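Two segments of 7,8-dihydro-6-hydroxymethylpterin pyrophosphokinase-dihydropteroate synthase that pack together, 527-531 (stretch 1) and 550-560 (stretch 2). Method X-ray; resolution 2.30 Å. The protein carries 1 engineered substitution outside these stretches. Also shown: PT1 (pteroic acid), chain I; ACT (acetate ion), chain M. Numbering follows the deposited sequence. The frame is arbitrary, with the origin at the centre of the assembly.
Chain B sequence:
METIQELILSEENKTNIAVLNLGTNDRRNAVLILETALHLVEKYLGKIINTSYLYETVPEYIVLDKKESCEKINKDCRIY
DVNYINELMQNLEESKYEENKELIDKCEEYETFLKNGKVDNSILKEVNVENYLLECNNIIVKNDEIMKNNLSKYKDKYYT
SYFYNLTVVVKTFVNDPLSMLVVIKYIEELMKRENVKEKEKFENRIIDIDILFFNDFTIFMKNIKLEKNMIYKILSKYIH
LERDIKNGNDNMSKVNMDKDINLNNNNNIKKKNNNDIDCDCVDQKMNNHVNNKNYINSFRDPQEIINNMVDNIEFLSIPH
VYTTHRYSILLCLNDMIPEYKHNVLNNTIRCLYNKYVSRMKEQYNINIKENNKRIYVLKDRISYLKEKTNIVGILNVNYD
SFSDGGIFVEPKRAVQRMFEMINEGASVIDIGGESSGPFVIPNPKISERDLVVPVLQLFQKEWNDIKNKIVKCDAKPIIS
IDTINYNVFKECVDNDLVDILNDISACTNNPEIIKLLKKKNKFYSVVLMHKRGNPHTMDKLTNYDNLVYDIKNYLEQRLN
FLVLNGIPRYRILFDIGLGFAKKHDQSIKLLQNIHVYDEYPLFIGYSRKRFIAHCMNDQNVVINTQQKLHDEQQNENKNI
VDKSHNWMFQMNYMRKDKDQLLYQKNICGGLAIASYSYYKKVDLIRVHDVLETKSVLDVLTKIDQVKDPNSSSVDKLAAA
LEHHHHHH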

# COMPACT_ATOMS: atom_id res chain seq x y z
N VAL B 527 2.67 -17.54 -20.84
CA VAL B 527 1.64 -16.70 -20.25
C VAL B 527 0.30 -17.11 -20.87
O VAL B 527 0.16 -17.15 -22.09
N LEU B 528 -0.70 -17.41 -20.02
CA LEU B 528 -2.05 -17.64 -20.48
C LEU B 528 -2.92 -16.45 -20.11
O LEU B 528 -3.02 -16.07 -18.93
N MET B 529 -3.59 -15.89 -21.12
CA MET B 529 -4.41 -14.72 -20.87
C MET B 529 -5.88 -15.04 -21.18
O MET B 529 -6.16 -15.79 -22.11
N HIS B 530 -6.80 -14.43 -20.43
CA HIS B 530 -8.23 -14.46 -20.72
C HIS B 530 -8.64 -13.32 -21.65
O HIS B 530 -8.37 -12.15 -21.38
N LYS B 531 -9.35 -13.67 -22.73
CA LYS B 531 -10.08 -12.71 -23.56
C LYS B 531 -11.34 -13.41 -24.09
O LYS B 531 -11.52 -14.61 -23.90
N ASP B 550 -15.17 -16.30 -12.89
CA ASP B 550 -15.23 -16.88 -14.23
C ASP B 550 -13.85 -16.88 -14.89
O ASP B 550 -13.42 -17.90 -15.43
N ILE B 551 -13.13 -15.74 -14.79
CA ILE B 551 -11.82 -15.56 -15.40
C ILE B 551 -10.79 -16.44 -14.68
O ILE B 551 -10.08 -17.20 -15.34
N LYS B 552 -10.76 -16.42 -13.34
CA LYS B 552 -9.94 -17.31 -12.54
C LYS B 552 -10.17 -18.78 -12.91
O LYS B 552 -9.20 -19.53 -13.14
N ASN B 553 -11.44 -19.21 -12.93
CA ASN B 553 -11.75 -20.60 -13.24
C ASN B 553 -11.31 -20.95 -14.66
O ASN B 553 -10.76 -22.02 -14.88
N TYR B 554 -11.49 -20.04 -15.62
CA TYR B 554 -11.03 -20.26 -16.98
C TYR B 554 -9.52 -20.53 -17.05
O TYR B 554 -9.09 -21.52 -17.64
N LEU B 555 -8.71 -19.67 -16.43
CA LEU B 555 -7.25 -19.78 -16.39
C LEU B 555 -6.80 -21.07 -15.71
O LEU B 555 -5.87 -21.72 -16.19
N GLU B 556 -7.47 -21.45 -14.62
CA GLU B 556 -7.17 -22.69 -13.90
C GLU B 556 -7.48 -23.90 -14.78
O GLU B 556 -6.69 -24.86 -14.81
N GLN B 557 -8.59 -23.86 -15.52
CA GLN B 557 -8.88 -24.94 -16.46
C GLN B 557 -7.76 -25.03 -17.51
O GLN B 557 -7.29 -26.12 -17.82
N ARG B 558 -7.27 -23.89 -18.02
CA ARG B 558 -6.21 -23.92 -19.02
C ARG B 558 -4.91 -24.50 -18.44
O ARG B 558 -4.23 -25.30 -19.09
N LEU B 559 -4.56 -24.06 -17.23
CA LEU B 559 -3.38 -24.59 -16.57
C LEU B 559 -3.54 -26.10 -16.40
O LEU B 559 -2.61 -26.85 -16.66
N ASN B 560 -4.72 -26.56 -15.96
CA ASN B 560 -4.93 -27.99 -15.77
C ASN B 560 -4.66 -28.75 -17.07
O ASN B 560 -4.09 -29.83 -17.03

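Strand 527-529 and the loop residues that follow it pack against one side of helix 550-560. The two axes approach to 9.0 Å, and their directions differ by 140°, so the strand and the helix run roughly antiparallel. No hydrogen bond links the stretches directly. Side-chain packing and one bridging water join them, and 360 Å² of surface is buried.

Val 527 has chi1 in t and makes no contact with the helix. Its CG1 lies 4.0 Å from N11 of the pteroic acid.

Leu 528 points toward the helix and is buried. Its rotamer is m for chi1 and t for chi2. This carries CD1 to 3.8 Å from CB of Arg 558 and 4.0 Å from the backbone N of Leu 559. Arg 558 also points toward the strand, but it is the base of its side chain that meets Leu 528; NE and NH2 are hydrogen-bonded elsewhere in the structure. Leu 555, with chi1 m and chi2 t, starts sideways and its end comes nearer. Its CD2 sits 4.3 Å from Leu 528 CB and 3.5 Å from Leu 528 O.

Met 529 points away from the helix, as expected for the alternation of a strand. Its chi angles are t, t and p, and its SD reaches 3.5 Å from N4 of the pteroic acid. Its backbone still faces the helix: Met 529 C is 4.0 Å from Leu 555 CD2, and Met 529 O lies near the plane of the Tyr 554 ring, at its edge.

His 530 points toward the helix with chi1 in t, and it has the largest area covered by the other stretch. Ile 551 CG1 lies over one face of its ring, 3.6 Å from His 530 ND1, in a CH-pi contact. Ile 551 has chi1 m and chi2 t. The edge of the imidazole is directed at the face of Tyr 554, whose chi1 is t. His 530 CD2 is 3.7 Å from Tyr 554 CD1, and the planes are nearly perpendicular at 89°. His 530 NE2 donates a hydrogen bond of 2.8 Å to O of the acetate, probably from the crystallisation liquor. The acetate CH3 rests 3.7 Å from Tyr 554 CB.

Lys 531 has chi1 in p and points away. Its backbone N donates to water 1 at 3.2 Å from the water O. That water donates to Met 529 O at 2.9 Å and is hydrogen-bonded to Tyr 554 OH at 2.7 Å, so it bridges the two stretches.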

# COMPACT_ATOMS: atom_id res chain seq x y z
CB VAL B 527 1.97 -15.21 -20.47
CG1 VAL B 527 0.98 -14.28 -19.76
CG2 VAL B 527 3.42 -14.87 -20.05
CB LEU B 528 -2.61 -18.91 -19.83
CG LEU B 528 -1.77 -20.18 -19.99
CD1 LEU B 528 -2.33 -21.29 -19.09
CD2 LEU B 528 -1.71 -20.62 -21.46
CB MET B 529 -3.94 -13.54 -21.73
CG MET B 529 -4.45 -12.20 -21.25
SD MET B 529 -4.28 -10.92 -22.52
CE MET B 529 -5.76 -11.26 -23.48
CB HIS B 530 -9.06 -14.33 -19.44
CG HIS B 530 -10.52 -14.30 -19.74
ND1 HIS B 530 -11.21 -13.12 -19.96
CD2 HIS B 530 -11.43 -15.30 -19.87
CE1 HIS B 530 -12.48 -13.38 -20.22
NE2 HIS B 530 -12.64 -14.71 -20.19
CB LYS B 531 -9.20 -12.18 -24.69
CG LYS B 531 -8.76 -13.20 -25.73
CD LYS B 531 -8.19 -12.58 -27.03
CE LYS B 531 -8.24 -13.48 -28.26
NZ LYS B 531 -9.37 -14.46 -28.28
CB ASP B 550 -16.28 -16.18 -15.11
CG ASP B 550 -17.72 -16.36 -14.62
OD1 ASP B 550 -17.96 -17.28 -13.77
OD2 ASP B 550 -18.60 -15.57 -15.06
CB ILE B 551 -11.46 -14.06 -15.46
CG1 ILE B 551 -12.27 -13.35 -16.56
CG2 ILE B 551 -9.97 -13.84 -15.63
CD1 ILE B 551 -12.43 -11.87 -16.34
CB LYS B 552 -10.18 -17.10 -11.04
CG LYS B 552 -9.21 -17.85 -10.13
CD LYS B 552 -9.47 -17.79 -8.63
CE LYS B 552 -8.61 -18.81 -7.92
NZ LYS B 552 -8.39 -18.50 -6.48
CB ASN B 553 -13.22 -20.98 -12.99
CG ASN B 553 -13.55 -21.02 -11.50
OD1 ASN B 553 -12.71 -21.44 -10.71
ND2 ASN B 553 -14.75 -20.57 -11.12
CB TYR B 554 -11.44 -19.07 -17.85
CG TYR B 554 -10.85 -19.08 -19.24
CD1 TYR B 554 -9.60 -18.51 -19.48
CD2 TYR B 554 -11.54 -19.64 -20.32
CE1 TYR B 554 -9.04 -18.51 -20.74
CE2 TYR B 554 -11.01 -19.60 -21.61
CZ TYR B 554 -9.77 -19.04 -21.82
OH TYR B 554 -9.20 -19.03 -23.06
CB LEU B 555 -6.68 -18.53 -15.71
CG LEU B 555 -6.89 -17.25 -16.53
CD1 LEU B 555 -6.47 -15.99 -15.76
CD2 LEU B 555 -6.14 -17.34 -17.87
CB GLU B 556 -7.96 -22.77 -12.59
CG GLU B 556 -7.43 -21.81 -11.52
CD GLU B 556 -8.27 -21.80 -10.25
OE1 GLU B 556 -9.51 -21.77 -10.35
OE2 GLU B 556 -7.70 -21.82 -9.15
CB GLN B 557 -10.34 -24.92 -16.95
CG GLN B 557 -11.35 -25.44 -15.90
CD GLN B 557 -12.84 -25.22 -16.11
OE1 GLN B 557 -13.56 -24.76 -15.21
NE2 GLN B 557 -13.35 -25.56 -17.30
CB ARG B 558 -5.88 -22.54 -19.60
CG ARG B 558 -7.02 -21.91 -20.39
CD ARG B 558 -7.51 -22.94 -21.38
NE ARG B 558 -6.63 -23.18 -22.50
CZ ARG B 558 -6.74 -24.22 -23.33
NH1 ARG B 558 -7.65 -25.15 -23.12
NH2 ARG B 558 -5.89 -24.36 -24.34
CB LEU B 559 -3.16 -23.87 -15.23
CG LEU B 559 -2.02 -24.41 -14.35
CD1 LEU B 559 -1.36 -23.31 -13.52
CD2 LEU B 559 -2.48 -25.57 -13.45
CB ASN B 560 -6.33 -28.34 -15.26
CG ASN B 560 -6.54 -27.91 -13.83
OD1 ASN B 560 -5.56 -27.73 -13.09
ND2 ASN B 560 -7.79 -27.74 -13.42
C2 PT1 I . -1.98 -7.97 -22.10
C3 PT1 I . -1.72 -7.57 -23.48
C5 PT1 I . -0.88 -8.46 -24.27
N6 PT1 I . -2.21 -6.43 -24.03
C7 PT1 I . -0.71 -9.95 -22.40
N9 PT1 I . -0.41 -9.60 -23.69
C10 PT1 I . -1.95 -6.14 -25.33
N11 PT1 I . -0.23 -11.12 -21.84
C12 PT1 I . -1.17 -7.00 -26.09
C21 PT1 I . -7.54 -1.06 -24.21
O22 PT1 I . -7.20 0.16 -24.24
O1 PT1 I . -2.75 -7.20 -21.32
N4 PT1 I . -1.46 -9.12 -21.62
N8 PT1 I . -0.65 -8.12 -25.55
C13 PT1 I . -2.54 -4.89 -25.93
N14 PT1 I . -4.01 -5.10 -26.08
C15 PT1 I . -4.86 -4.15 -25.64
C16 PT1 I . -6.14 -4.51 -25.16
C17 PT1 I . -4.45 -2.77 -25.69
C18 PT1 I . -7.01 -3.50 -24.69
C19 PT1 I . -5.35 -1.77 -25.25
C20 PT1 I . -6.61 -2.13 -24.73
O23 PT1 I . -8.65 -1.38 -23.75
C ACT M . -15.62 -16.61 -19.71
O ACT M . -15.16 -15.86 -20.62
OXT ACT M . -16.82 -16.66 -19.39
CH3 ACT M . -14.64 -17.47 -18.90
O HOH W 1 -8.32 -16.54 -23.82